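UDP-N-acetylglucosamine 4,6-dehydratase (Vibrio fischeri, PDB 3PVZ) probably acts as an NAD-dependent lyase of the polysaccharide synthase family, dehydrating UDP-N-acetylglucosamine on a Rossmann-type nucleotide-binding domain. Local coordinates at residues A[33-44]-A[58-69]; A[111-119]-A[152-163]. All coordinates share one frame; numbering follows the deposited sequence. Where two conformers were deposited one is given.

Interaction 1: A[33-44]-A[58-69]. With NA (sodium ion), chain I; NAD (nicotinamide-adenine-dinucleotide), chain E.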
loop_
_atom_site.group_PDB
_atom_site.type_symbol
_atom_site.label_atom_id
_atom_site.label_comp_id
_atom_site.label_asym_id
_atom_site.label_seq_id
_atom_site.Cartn_x
_atom_site.Cartn_y
_atom_site.Cartn_z
ATOM N N VAL A 33 -25.546 3.901 -13.845
ATOM C CA VAL A 33 -24.158 3.611 -14.097
ATOM C C VAL A 33 -23.822 3.769 -15.588
ATOM O O VAL A 33 -22.762 4.302 -15.970
ATOM C CB VAL A 33 -23.799 2.180 -13.645
ATOM C CG1 VAL A 33 -22.410 1.817 -14.102
ATOM C CG2 VAL A 33 -23.912 2.077 -12.128
ATOM N N SER A 34 -24.727 3.296 -16.435
ATOM C CA SER A 34 -24.515 3.379 -17.876
ATOM C C SER A 34 -24.446 4.847 -18.421
ATOM O O SER A 34 -23.937 5.081 -19.518
ATOM C CB SER A 34 -25.618 2.601 -18.608
ATOM O OG SER A 34 -26.797 3.432 -18.716
ATOM N N GLN A 35 -25.000 5.810 -17.699
ATOM C CA GLN A 35 -24.895 7.217 -18.113
ATOM C C GLN A 35 -24.056 8.078 -17.186
ATOM O O GLN A 35 -24.191 9.355 -17.184
ATOM C CB GLN A 35 -26.293 7.905 -18.272
ATOM C CG GLN A 35 -27.403 7.374 -17.509
ATOM C CD GLN A 35 -28.739 8.125 -17.763
ATOM O OE1 GLN A 35 -28.749 9.333 -18.054
ATOM N NE2 GLN A 35 -29.837 7.407 -17.665
ATOM N N SER A 36 -23.228 7.462 -16.364
ATOM C CA SER A 36 -22.459 8.268 -15.419
ATOM C C SER A 36 -20.992 7.934 -15.448
ATOM O O SER A 36 -20.529 6.853 -15.959
ATOM C CB SER A 36 -23.025 8.149 -13.990
ATOM O OG SER A 36 -24.418 8.314 -14.022
ATOM N N ARG A 37 -20.245 8.933 -15.011
ATOM C CA ARG A 37 -18.816 8.907 -14.876
ATOM C C ARG A 37 -18.385 8.734 -13.429
ATOM O O ARG A 37 -18.843 9.471 -12.549
ATOM C CB ARG A 37 -18.309 10.234 -15.384
ATOM C CG ARG A 37 -18.686 10.512 -16.875
ATOM C CD ARG A 37 -18.434 11.934 -17.258
ATOM N NE ARG A 37 -19.321 12.834 -16.521
ATOM C CZ ARG A 37 -19.291 14.154 -16.593
ATOM N NH1 ARG A 37 -20.191 14.856 -15.925
ATOM N NH2 ARG A 37 -18.396 14.778 -17.335
ATOM N N PHE A 38 -17.443 7.834 -13.184
ATOM C CA PHE A 38 -17.007 7.498 -11.845
ATOM C C PHE A 38 -15.509 7.618 -11.674
ATOM O O PHE A 38 -14.718 7.120 -12.499
ATOM C CB PHE A 38 -17.410 6.076 -11.417
ATOM C CG PHE A 38 -18.870 5.784 -11.498
ATOM C CD1 PHE A 38 -19.639 5.760 -10.353
ATOM C CD2 PHE A 38 -19.479 5.566 -12.706
ATOM C CE1 PHE A 38 -20.984 5.493 -10.411
ATOM C CE2 PHE A 38 -20.837 5.341 -12.781
ATOM C CZ PHE A 38 -21.590 5.287 -11.639
ATOM N N LEU A 39 -15.130 8.149 -10.511
ATOM C CA LEU A 39 -13.776 8.174 -10.036
ATOM C C LEU A 39 -13.730 7.382 -8.707
ATOM O O LEU A 39 -14.441 7.714 -7.814
ATOM C CB LEU A 39 -13.371 9.637 -9.795
ATOM C CG LEU A 39 -11.989 9.870 -9.172
ATOM C CD1 LEU A 39 -10.818 9.085 -9.976
ATOM C CD2 LEU A 39 -11.700 11.336 -8.984
ATOM N N VAL A 40 -12.864 6.361 -8.583
ATOM C CA VAL A 40 -12.714 5.617 -7.357
ATOM C C VAL A 40 -11.311 5.773 -6.868
ATOM O O VAL A 40 -10.348 5.248 -7.462
ATOM C CB VAL A 40 -13.031 4.094 -7.569
ATOM C CG1 VAL A 40 -12.987 3.331 -6.244
ATOM C CG2 VAL A 40 -14.407 3.968 -8.226
ATOM N N LEU A 41 -11.201 6.438 -5.734
ATOM C CA LEU A 41 -9.962 6.638 -5.052
ATOM C C LEU A 41 -9.748 5.537 -4.026
ATOM O O LEU A 41 -10.612 5.152 -3.317
ATOM C CB LEU A 41 -10.026 7.989 -4.337
ATOM C CG LEU A 41 -10.391 9.117 -5.280
ATOM C CD1 LEU A 41 -10.300 10.438 -4.538
ATOM C CD2 LEU A 41 -9.491 9.106 -6.525
ATOM N N GLY A 42 -8.524 5.094 -3.902
ATOM C CA GLY A 42 -8.223 3.905 -3.131
ATOM C C GLY A 42 -8.883 2.696 -3.734
ATOM O O GLY A 42 -9.223 1.705 -3.030
ATOM N N GLY A 43 -9.023 2.739 -5.047
ATOM C CA GLY A 43 -9.774 1.707 -5.734
ATOM C C GLY A 43 -9.037 0.400 -5.879
ATOM O O GLY A 43 -9.638 -0.504 -6.352
ATOM N N ALA A 44 -7.745 0.321 -5.572
ATOM C CA ALA A 44 -7.038 -0.983 -5.523
ATOM C C ALA A 44 -7.125 -1.656 -4.147
ATOM O O ALA A 44 -6.589 -2.729 -3.948
ATOM C CB ALA A 44 -5.573 -0.852 -5.932
ATOM N N ARG A 58 -21.764 -3.185 -14.366
ATOM C CA ARG A 58 -22.979 -2.483 -14.805
ATOM C C ARG A 58 -22.704 -1.471 -15.936
ATOM O O ARG A 58 -23.505 -0.536 -16.180
ATOM C CB ARG A 58 -23.596 -1.784 -13.612
ATOM C CG ARG A 58 -24.214 -2.833 -12.630
ATOM C CD ARG A 58 -24.831 -2.202 -11.464
ATOM N NE ARG A 58 -25.483 -3.193 -10.620
ATOM C CZ ARG A 58 -24.895 -3.861 -9.603
ATOM N NH1 ARG A 58 -23.611 -3.669 -9.266
ATOM N NH2 ARG A 58 -25.595 -4.754 -8.914
ATOM N N ASN A 59 -21.541 -1.652 -16.572
ATOM C CA ASN A 59 -21.181 -1.045 -17.850
ATOM C C ASN A 59 -21.192 0.489 -17.855
ATOM O O ASN A 59 -21.979 1.079 -18.554
ATOM C CB ASN A 59 -22.105 -1.589 -18.928
ATOM C CG ASN A 59 -21.756 -1.092 -20.295
ATOM O OD1 ASN A 59 -20.575 -0.967 -20.639
ATOM N ND2 ASN A 59 -22.782 -0.701 -21.062
ATOM N N PRO A 60 -20.324 1.113 -17.063
ATOM C CA PRO A 60 -20.294 2.542 -16.827
ATOM C C PRO A 60 -19.727 3.350 -18.013
ATOM O O PRO A 60 -18.870 2.840 -18.754
ATOM C CB PRO A 60 -19.303 2.682 -15.708
ATOM C CG PRO A 60 -18.331 1.566 -15.916
ATOM C CD PRO A 60 -19.189 0.420 -16.412
ATOM N N GLN A 61 -20.107 4.634 -18.108
ATOM C CA GLN A 61 -19.669 5.467 -19.231
ATOM C C GLN A 61 -18.187 5.729 -19.067
ATOM O O GLN A 61 -17.403 5.735 -20.016
ATOM C CB GLN A 61 -20.447 6.764 -19.234
ATOM C CG GLN A 61 -21.201 7.215 -20.438
ATOM C CD GLN A 61 -21.850 8.584 -20.107
ATOM O OE1 GLN A 61 -21.232 9.320 -19.459
ATOM N NE2 GLN A 61 -23.074 8.858 -20.504
ATOM N N LYS A 62 -17.793 5.919 -17.823
ATOM C CA LYS A 62 -16.453 6.359 -17.438
ATOM C C LYS A 62 -16.196 5.815 -16.032
ATOM O O LYS A 62 -17.042 5.967 -15.145
ATOM C CB LYS A 62 -16.335 7.888 -17.465
ATOM C CG LYS A 62 -14.905 8.373 -17.256
ATOM C CD LYS A 62 -14.792 9.856 -17.318
ATOM C CE LYS A 62 -13.329 10.339 -17.180
ATOM N NZ LYS A 62 -13.351 11.834 -17.038
ATOM N N LEU A 63 -15.044 5.136 -15.882
ATOM C CA LEU A 63 -14.569 4.639 -14.638
ATOM C C LEU A 63 -13.058 4.719 -14.518
ATOM O O LEU A 63 -12.303 4.003 -15.186
ATOM C CB LEU A 63 -15.118 3.236 -14.405
ATOM C CG LEU A 63 -14.513 2.415 -13.250
ATOM C CD1 LEU A 63 -14.809 3.178 -11.978
ATOM C CD2 LEU A 63 -14.997 0.949 -13.167
ATOM N N HIS A 64 -12.616 5.614 -13.652
ATOM C CA HIS A 64 -11.208 5.853 -13.410
ATOM C C HIS A 64 -10.873 5.432 -12.001
ATOM O O HIS A 64 -11.565 5.811 -11.070
ATOM C CB HIS A 64 -10.843 7.305 -13.599
ATOM C CG HIS A 64 -10.765 7.736 -15.024
ATOM N ND1 HIS A 64 -10.280 8.976 -15.394
ATOM C CD2 HIS A 64 -11.100 7.101 -16.173
ATOM C CE1 HIS A 64 -10.311 9.084 -16.719
ATOM N NE2 HIS A 64 -10.827 7.957 -17.211
ATOM N N VAL A 65 -9.843 4.563 -11.877
ATOM C CA VAL A 65 -9.406 4.030 -10.595
ATOM C C VAL A 65 -8.039 4.616 -10.220
ATOM O O VAL A 65 -7.130 4.625 -11.027
ATOM C CB VAL A 65 -9.299 2.479 -10.661
ATOM C CG1 VAL A 65 -9.151 1.898 -9.283
ATOM C CG2 VAL A 65 -10.547 1.892 -11.392
ATOM N N VAL A 66 -7.878 5.099 -9.010
ATOM C CA VAL A 66 -6.609 5.693 -8.547
ATOM C C VAL A 66 -6.138 5.113 -7.220
ATOM O O VAL A 66 -6.883 5.052 -6.273
ATOM C CB VAL A 66 -6.794 7.173 -8.372
ATOM C CG1 VAL A 66 -5.448 7.879 -7.859
ATOM C CG2 VAL A 66 -7.230 7.810 -9.706
ATOM N N ASP A 67 -4.882 4.677 -7.126
ATOM C CA ASP A 67 -4.386 4.074 -5.893
ATOM C C ASP A 67 -2.887 4.046 -5.973
ATOM O O ASP A 67 -2.324 3.957 -7.056
ATOM C CB ASP A 67 -4.904 2.628 -5.767
ATOM C CG ASP A 67 -4.786 2.086 -4.380
ATOM O OD1 ASP A 67 -3.640 1.801 -3.904
ATOM O OD2 ASP A 67 -5.869 1.870 -3.793
ATOM N N ILE A 68 -2.232 4.112 -4.833
ATOM C CA ILE A 68 -0.789 4.141 -4.853
ATOM C C ILE A 68 -0.228 2.783 -5.147
ATOM O O ILE A 68 0.876 2.716 -5.640
ATOM C CB ILE A 68 -0.136 4.683 -3.558
ATOM C CG1 ILE A 68 -0.753 4.052 -2.325
ATOM C CG2 ILE A 68 -0.281 6.156 -3.463
ATOM C CD1 ILE A 68 -0.050 4.429 -1.061
ATOM N N SER A 69 -0.979 1.708 -4.916
ATOM C CA SER A 69 -0.439 0.376 -5.152
ATOM C C SER A 69 -0.553 -0.025 -6.632
ATOM O O SER A 69 -1.621 -0.390 -7.079
ATOM C CB SER A 69 -1.138 -0.668 -4.243
ATOM O OG SER A 69 -0.769 -1.980 -4.637
HETATM NA NA NA I . -24.785 11.708 -17.777
HETATM P PA NAD E . -7.351 -1.002 2.384
HETATM O O1A NAD E . -6.059 -0.890 3.127
HETATM O O2A NAD E . -7.453 -2.344 1.727
HETATM O O5B NAD E . -7.359 -0.084 1.086
HETATM C C5B NAD E . -7.056 1.312 1.299
HETATM C C4B NAD E . -6.549 1.762 -0.075
HETATM O O4B NAD E . -6.219 3.135 -0.104
HETATM C C3B NAD E . -5.263 0.964 -0.461
HETATM O O3B NAD E . -5.395 0.357 -1.730
HETATM C C2B NAD E . -4.170 2.058 -0.439
HETATM O O2B NAD E . -3.046 1.786 -1.267
HETATM C C1B NAD E . -5.049 3.256 -0.870
HETATM N N9A NAD E . -4.416 4.518 -0.516
HETATM C C8A NAD E . -3.985 4.898 0.695
HETATM N N7A NAD E . -3.418 6.059 0.645
HETATM C C5A NAD E . -3.556 6.513 -0.638
HETATM C C6A NAD E . -3.158 7.662 -1.314
HETATM N N6A NAD E . -2.557 8.651 -0.575
HETATM N N1A NAD E . -3.408 7.795 -2.613
HETATM C C2A NAD E . -4.006 6.822 -3.293
HETATM N N3A NAD E . -4.372 5.714 -2.698
HETATM C C4A NAD E . -4.171 5.530 -1.401
HETATM O O3 NAD E . -8.561 -0.656 3.387
HETATM P PN NAD E . -10.042 -1.261 3.083
HETATM O O1N NAD E . -10.252 -2.537 3.880
HETATM O O2N NAD E . -10.490 -1.407 1.687
HETATM O O5D NAD E . -10.934 -0.176 3.952
HETATM C C5D NAD E . -11.130 1.032 3.232
HETATM C C4D NAD E . -11.920 2.012 4.107
HETATM O O4D NAD E . -13.018 1.316 4.777
HETATM C C3D NAD E . -11.018 2.553 5.239
HETATM O O3D NAD E . -11.406 3.871 5.687
HETATM C C2D NAD E . -11.335 1.599 6.412
HETATM O O2D NAD E . -11.064 2.189 7.692
HETATM C C1D NAD E . -12.836 1.383 6.219
HETATM N N1N NAD E . -13.321 0.171 6.897
HETATM C C2N NAD E . -12.816 -1.012 6.527
HETATM C C3N NAD E . -13.247 -2.182 7.118
HETATM C C7N NAD E . -12.682 -3.490 6.745
HETATM O O7N NAD E . -13.077 -4.460 7.388
HETATM N N7N NAD E . -11.757 -3.640 5.784
HETATM C C4N NAD E . -14.239 -2.124 8.128
HETATM C C5N NAD E . -14.748 -0.882 8.470
HETATM C C6N NAD E . -14.262 0.265 7.841
HETATM O O HOH W 1 -22.620 3.159 -20.643
HETATM O O HOH W 2 -26.981 11.443 -17.552
HETATM O O HOH W 3 -22.652 12.243 -17.164
#
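Asp-67 OD2 takes the backbone N-H of Ala-44 at 3.0 Å, met from above the carboxylate plane. The same carboxylate holds the adenosine ribose of NAD: NAD O3B donates to Asp-67 OD2 at 2.6 Å and NAD O2B to Asp-67 OD1 at 2.7 Å. An Asx turn fixes the acid, Ser-69 N reaching the anti lone pair of OD1, and CG anti to the backbone N (chi1 -163°) swings it across to Ala-44 CB. An acid after the second strand that grips both ribose hydroxyls is a hallmark of NAD-binding Rossmann folds. Between strands 37-41 and 62-66 runs a regular parallel pairing, with His-64 N to Phe-38 O at 2.8 Å and Val-40 N to His-64 O at 2.9 Å. On one face, Leu-63 CD1 touches both Phe-38 CB and Val-40 CG2; on the other, Leu-41 CD2 lies alongside Val-66 CB at 3.8 Å. Val-65 CG1 presses on Gly-43 CA at 3.6 Å, in the glycine-rich turn beside the cofactor. At the far end Val-33 CG1 packs on Pro-60 CB. Helix 46-56 covers the Phe-38, Val-40 and Val-65 face through Ile-55 and Thr-52, while strands 115-118 and 90-94 flank the pair.

Interaction 2: A[111-119]-A[152-163]; sequences GQYDYVLNL and SIDAGAKKYFCV. With NA (sodium ion), chain H; NAD (nicotinamide-adenine-dinucleotide), chain E.
Asn-118 ND2 donates to Tyr-160 OH at 2.9 Å, the amide standing almost perpendicular to the ring (87°). Tyr-160 OH is also bonded to Thr-148 OG1, and Asn-118 OD1 to Ser-120, engaging both amide ends. With its CG anti to the backbone N (chi1 -172°), Tyr-160 lays one ring face over Val-116 O. That carbonyl accepts Phe-161 N at 2.9 Å; Val-116 N and Asn-118 N bond to Lys-159 O and Phe-161 O. Past the pairing, a water bridges Asn-118 O and Val-163 N. At the other end Asp-114 O receives Lys-158 N in the carbonyl plane, on a lone pair, and more weakly Lys-159 N. Lys-158 bends over a face of Tyr-115 so that its NZ donates to Tyr-115 OH at 2.9 Å. Gly-156 ends helix 131-154 in a Schellman motif, and Ala-155 O is met by two waters, one bound to Tyr-113 O and the other to Gln-112 NE2 and a sodium ion that Gln-112 OE1 also binds. Leu-119 CD1 meets the edge of the Phe-161 ring at CE2, 4.1 Å. Helix 131-154 backs the Asn-118 and Tyr-160 face, helix 237-250 the Tyr-115, Leu-117 and Phe-161 face, and strand 37-41 lies beside strand 115-118.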
loop_
_atom_site.group_PDB
_atom_site.type_symbol
_atom_site.label_atom_id
_atom_site.label_comp_id
_atom_site.label_asym_id
_atom_site.label_seq_id
_atom_site.Cartn_x
_atom_site.Cartn_y
_atom_site.Cartn_z
ATOM N N GLY A 111 -10.652 15.639 -14.332
ATOM C CA GLY A 111 -11.552 15.856 -13.184
ATOM C C GLY A 111 -13.066 15.819 -13.398
ATOM O O GLY A 111 -13.838 16.070 -12.518
ATOM N N GLN A 112 -13.497 15.476 -14.579
ATOM C CA GLN A 112 -14.907 15.490 -14.949
ATOM C C GLN A 112 -15.549 14.164 -14.618
ATOM O O GLN A 112 -15.376 13.189 -15.400
ATOM C CB GLN A 112 -14.951 15.715 -16.471
ATOM C CG GLN A 112 -14.641 17.129 -16.863
ATOM C CD GLN A 112 -15.788 18.048 -16.515
ATOM O OE1 GLN A 112 -16.906 17.917 -17.042
ATOM N NE2 GLN A 112 -15.546 18.936 -15.625
ATOM N N TYR A 113 -16.236 14.119 -13.467
ATOM C CA TYR A 113 -16.867 12.901 -12.935
ATOM C C TYR A 113 -18.232 13.261 -12.379
ATOM O O TYR A 113 -18.452 14.385 -12.018
ATOM C CB TYR A 113 -16.051 12.242 -11.836
ATOM C CG TYR A 113 -14.678 11.882 -12.298
ATOM C CD1 TYR A 113 -14.439 10.728 -13.014
ATOM C CD2 TYR A 113 -13.599 12.661 -11.985
ATOM C CE1 TYR A 113 -13.164 10.418 -13.447
ATOM C CE2 TYR A 113 -12.318 12.339 -12.411
ATOM C CZ TYR A 113 -12.106 11.221 -13.132
ATOM O OH TYR A 113 -10.801 10.930 -13.552
ATOM N N ASP A 114 -19.159 12.309 -12.353
ATOM C CA ASP A 114 -20.466 12.544 -11.740
ATOM C C ASP A 114 -20.410 12.082 -10.284
ATOM O O ASP A 114 -20.928 12.776 -9.386
ATOM C CB ASP A 114 -21.552 11.827 -12.512
ATOM C CG ASP A 114 -21.640 12.301 -13.941
ATOM O OD1 ASP A 114 -21.958 13.505 -14.096
ATOM O OD2 ASP A 114 -21.377 11.485 -14.898
ATOM N N TYR A 115 -19.689 10.976 -10.057
ATOM C CA TYR A 115 -19.638 10.347 -8.765
ATOM C C TYR A 115 -18.183 10.075 -8.422
ATOM O O TYR A 115 -17.430 9.469 -9.210
ATOM C CB TYR A 115 -20.403 9.031 -8.751
ATOM C CG TYR A 115 -21.914 9.094 -8.999
ATOM C CD1 TYR A 115 -22.779 9.354 -7.966
ATOM C CD2 TYR A 115 -22.457 8.793 -10.261
ATOM C CE1 TYR A 115 -24.152 9.411 -8.172
ATOM C CE2 TYR A 115 -23.772 8.836 -10.475
ATOM C CZ TYR A 115 -24.636 9.152 -9.426
ATOM O OH TYR A 115 -25.980 9.229 -9.623
ATOM N N VAL A 116 -17.782 10.552 -7.248
ATOM C CA VAL A 116 -16.415 10.376 -6.765
ATOM C C VAL A 116 -16.494 9.558 -5.471
ATOM O O VAL A 116 -17.210 9.932 -4.576
ATOM C CB VAL A 116 -15.714 11.725 -6.556
ATOM C CG1 VAL A 116 -14.289 11.489 -5.999
ATOM C CG2 VAL A 116 -15.698 12.519 -7.901
ATOM N N LEU A 117 -15.809 8.407 -5.434
ATOM C CA LEU A 117 -15.847 7.487 -4.301
ATOM C C LEU A 117 -14.438 7.404 -3.700
ATOM O O LEU A 117 -13.468 7.189 -4.418
ATOM C CB LEU A 117 -16.305 6.089 -4.751
ATOM C CG LEU A 117 -17.742 5.934 -5.261
ATOM C CD1 LEU A 117 -17.834 6.355 -6.745
ATOM C CD2 LEU A 117 -18.265 4.501 -5.104
ATOM N N ASN A 118 -14.313 7.658 -2.407
ATOM C CA ASN A 118 -13.020 7.628 -1.735
ATOM C C ASN A 118 -12.972 6.499 -0.735
ATOM O O ASN A 118 -13.552 6.593 0.340
ATOM C CB ASN A 118 -12.765 8.965 -1.049
ATOM C CG ASN A 118 -11.343 9.098 -0.449
ATOM O OD1 ASN A 118 -10.534 8.200 -0.510
ATOM N ND2 ASN A 118 -11.043 10.274 0.056
ATOM N N LEU A 119 -12.277 5.425 -1.108
ATOM C CA LEU A 119 -12.072 4.295 -0.245
ATOM C C LEU A 119 -10.592 4.249 0.101
ATOM O O LEU A 119 -10.081 3.204 0.446
ATOM C CB LEU A 119 -12.466 2.964 -0.947
ATOM C CG LEU A 119 -13.972 2.696 -1.096
ATOM C CD1 LEU A 119 -14.698 2.832 0.256
ATOM C CD2 LEU A 119 -14.585 3.585 -2.185
ATOM N N SER A 152 -13.913 17.985 -6.438
ATOM C CA SER A 152 -15.166 17.485 -6.965
ATOM C C SER A 152 -16.237 18.614 -7.103
ATOM O O SER A 152 -16.957 18.659 -8.123
ATOM C CB SER A 152 -15.684 16.365 -6.065
ATOM O OG SER A 152 -14.777 15.266 -6.025
ATOM N N ILE A 153 -16.350 19.499 -6.110
ATOM C CA ILE A 153 -17.230 20.692 -6.207
ATOM C C ILE A 153 -16.824 21.541 -7.405
ATOM O O ILE A 153 -17.649 21.919 -8.193
ATOM C CB ILE A 153 -17.136 21.573 -4.977
ATOM C CG1 ILE A 153 -17.672 20.815 -3.741
ATOM C CG2 ILE A 153 -17.922 22.899 -5.162
ATOM C CD1 ILE A 153 -16.919 21.138 -2.489
ATOM N N ASP A 154 -15.527 21.779 -7.565
ATOM C CA ASP A 154 -15.008 22.620 -8.654
ATOM C C ASP A 154 -15.342 22.072 -10.040
ATOM O O ASP A 154 -15.521 22.831 -10.987
ATOM C CB ASP A 154 -13.486 22.832 -8.504
ATOM C CG ASP A 154 -13.120 23.659 -7.247
ATOM O OD1 ASP A 154 -14.014 24.267 -6.602
ATOM O OD2 ASP A 154 -11.925 23.681 -6.885
ATOM N N ALA A 155 -15.439 20.756 -10.163
ATOM C CA ALA A 155 -15.727 20.163 -11.460
ATOM C C ALA A 155 -17.217 19.919 -11.645
ATOM O O ALA A 155 -17.620 19.353 -12.645
ATOM C CB ALA A 155 -14.935 18.832 -11.625
ATOM N N GLY A 156 -18.046 20.319 -10.676
ATOM C CA GLY A 156 -19.489 20.039 -10.778
ATOM C C GLY A 156 -19.944 18.579 -10.596
ATOM O O GLY A 156 -21.014 18.236 -11.066
ATOM N N ALA A 157 -19.143 17.703 -9.960
ATOM C CA ALA A 157 -19.626 16.361 -9.530
ATOM C C ALA A 157 -20.930 16.470 -8.779
ATOM O O ALA A 157 -21.175 17.470 -8.119
ATOM C CB ALA A 157 -18.609 15.664 -8.610
ATOM N N LYS A 158 -21.763 15.445 -8.845
ATOM C CA LYS A 158 -23.022 15.533 -8.167
ATOM C C LYS A 158 -23.019 14.878 -6.800
ATOM O O LYS A 158 -23.886 15.207 -5.981
ATOM C CB LYS A 158 -24.169 15.031 -9.011
ATOM C CG LYS A 158 -24.136 13.621 -9.361
ATOM C CD LYS A 158 -25.567 13.218 -9.948
ATOM C CE LYS A 158 -25.442 12.396 -11.213
ATOM N NZ LYS A 158 -26.562 11.376 -11.523
ATOM N N LYS A 159 -22.011 14.025 -6.550
ATOM C CA LYS A 159 -21.999 13.190 -5.364
ATOM C C LYS A 159 -20.603 12.720 -5.012
ATOM O O LYS A 159 -19.835 12.262 -5.857
ATOM C CB LYS A 159 -22.951 11.990 -5.543
ATOM C CG LYS A 159 -23.039 11.043 -4.359
ATOM C CD LYS A 159 -24.025 11.667 -3.330
ATOM C CE LYS A 159 -24.290 10.765 -2.181
ATOM N NZ LYS A 159 -25.092 9.573 -2.608
ATOM N N TYR A 160 -20.285 12.866 -3.735
ATOM C CA TYR A 160 -19.056 12.341 -3.190
ATOM C C TYR A 160 -19.440 11.300 -2.132
ATOM O O TYR A 160 -20.372 11.476 -1.403
ATOM C CB TYR A 160 -18.242 13.496 -2.558
ATOM C CG TYR A 160 -16.845 13.134 -2.104
ATOM C CD1 TYR A 160 -16.622 12.547 -0.873
ATOM C CD2 TYR A 160 -15.730 13.395 -2.902
ATOM C CE1 TYR A 160 -15.334 12.230 -0.451
ATOM C CE2 TYR A 160 -14.460 13.074 -2.490
ATOM C CZ TYR A 160 -14.257 12.504 -1.248
ATOM O OH TYR A 160 -12.975 12.181 -0.824
ATOM N N PHE A 161 -18.738 10.187 -2.129
ATOM C CA PHE A 161 -18.994 9.092 -1.241
ATOM C C PHE A 161 -17.698 8.768 -0.547
ATOM O O PHE A 161 -16.621 8.677 -1.181
ATOM C CB PHE A 161 -19.486 7.848 -2.005
ATOM C CG PHE A 161 -19.430 6.613 -1.182
ATOM C CD1 PHE A 161 -20.447 6.321 -0.256
ATOM C CD2 PHE A 161 -18.316 5.795 -1.211
ATOM C CE1 PHE A 161 -20.358 5.243 0.581
ATOM C CE2 PHE A 161 -18.246 4.680 -0.389
ATOM C CZ PHE A 161 -19.281 4.413 0.514
ATOM N N CYS A 162 -17.803 8.527 0.757
ATOM C CA CYS A 162 -16.657 8.025 1.470
ATOM C C CYS A 162 -17.114 7.271 2.715
ATOM O O CYS A 162 -18.286 7.154 2.952
ATOM C CB CYS A 162 -15.710 9.173 1.825
ATOM S SG CYS A 162 -16.463 10.366 2.858
ATOM N N VAL A 163 -16.181 6.776 3.511
ATOM C CA VAL A 163 -16.510 5.896 4.625
ATOM C C VAL A 163 -16.749 6.688 5.892
ATOM O O VAL A 163 -16.150 7.739 6.082
ATOM C CB VAL A 163 -15.382 4.926 4.936
ATOM C CG1 VAL A 163 -14.918 4.248 3.667
ATOM C CG2 VAL A 163 -14.233 5.676 5.651
HETATM NA NA NA H . -18.876 19.006 -17.119
HETATM P PA NAD E . -7.351 -1.002 2.384
HETATM O O1A NAD E . -6.059 -0.890 3.127
HETATM O O2A NAD E . -7.453 -2.344 1.727
HETATM O O5B NAD E . -7.359 -0.084 1.086
HETATM C C5B NAD E . -7.056 1.312 1.299
HETATM C C4B NAD E . -6.549 1.762 -0.075
HETATM O O4B NAD E . -6.219 3.135 -0.104
HETATM C C3B NAD E . -5.263 0.964 -0.461
HETATM O O3B NAD E . -5.395 0.357 -1.730
HETATM C C2B NAD E . -4.170 2.058 -0.439
HETATM O O2B NAD E . -3.046 1.786 -1.267
HETATM C C1B NAD E . -5.049 3.256 -0.870
HETATM N N9A NAD E . -4.416 4.518 -0.516
HETATM C C8A NAD E . -3.985 4.898 0.695
HETATM N N7A NAD E . -3.418 6.059 0.645
HETATM C C5A NAD E . -3.556 6.513 -0.638
HETATM C C6A NAD E . -3.158 7.662 -1.314
HETATM N N6A NAD E . -2.557 8.651 -0.575
HETATM N N1A NAD E . -3.408 7.795 -2.613
HETATM C C2A NAD E . -4.006 6.822 -3.293
HETATM N N3A NAD E . -4.372 5.714 -2.698
HETATM C C4A NAD E . -4.171 5.530 -1.401
HETATM O O3 NAD E . -8.561 -0.656 3.387
HETATM P PN NAD E . -10.042 -1.261 3.083
HETATM O O1N NAD E . -10.252 -2.537 3.880
HETATM O O2N NAD E . -10.490 -1.407 1.687
HETATM O O5D NAD E . -10.934 -0.176 3.952
HETATM C C5D NAD E . -11.130 1.032 3.232
HETATM C C4D NAD E . -11.920 2.012 4.107
HETATM O O4D NAD E . -13.018 1.316 4.777
HETATM C C3D NAD E . -11.018 2.553 5.239
HETATM O O3D NAD E . -11.406 3.871 5.687
HETATM C C2D NAD E . -11.335 1.599 6.412
HETATM O O2D NAD E . -11.064 2.189 7.692
HETATM C C1D NAD E . -12.836 1.383 6.219
HETATM N N1N NAD E . -13.321 0.171 6.897
HETATM C C2N NAD E . -12.816 -1.012 6.527
HETATM C C3N NAD E . -13.247 -2.182 7.118
HETATM C C7N NAD E . -12.682 -3.490 6.745
HETATM O O7N NAD E . -13.077 -4.460 7.388
HETATM N N7N NAD E . -11.757 -3.640 5.784
HETATM C C4N NAD E . -14.239 -2.124 8.128
HETATM C C5N NAD E . -14.748 -0.882 8.470
HETATM C C6N NAD E . -14.262 0.265 7.841
HETATM O O HOH W 4 -18.056 20.267 -15.451
HETATM O O HOH W 5 -17.872 16.834 -13.571
HETATM O O HOH W 6 -22.221 15.486 -12.398
HETATM O O HOH W 7 -13.260 7.043 2.872
HETATM O O HOH W 8 -19.689 17.837 -15.234
#

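In the fold
From the N terminus, helix 19-34 leads into strand 37-41, and interaction 1 closes the short loop through helix 46-56 as a right-handed beta-alpha-beta crossover. The chain then runs through helix 70-83, strand 90-94 and helix 101-109 before interaction 2 closes a wider loop around helix 131-154. The two loops follow in series and neither nest nor cross. In space they meet, because strands 37-41 and 115-118 are neighbours in the central sheet: Leu-41 N lies 2.7 Å from Leu-117 O, and His-64 ND1 2.7 Å from Tyr-113 OH. Together 33-44/58-69 and 111-119/152-163 join four adjacent parallel strands, and both contacts reach NAD at the strands' C-terminal ends.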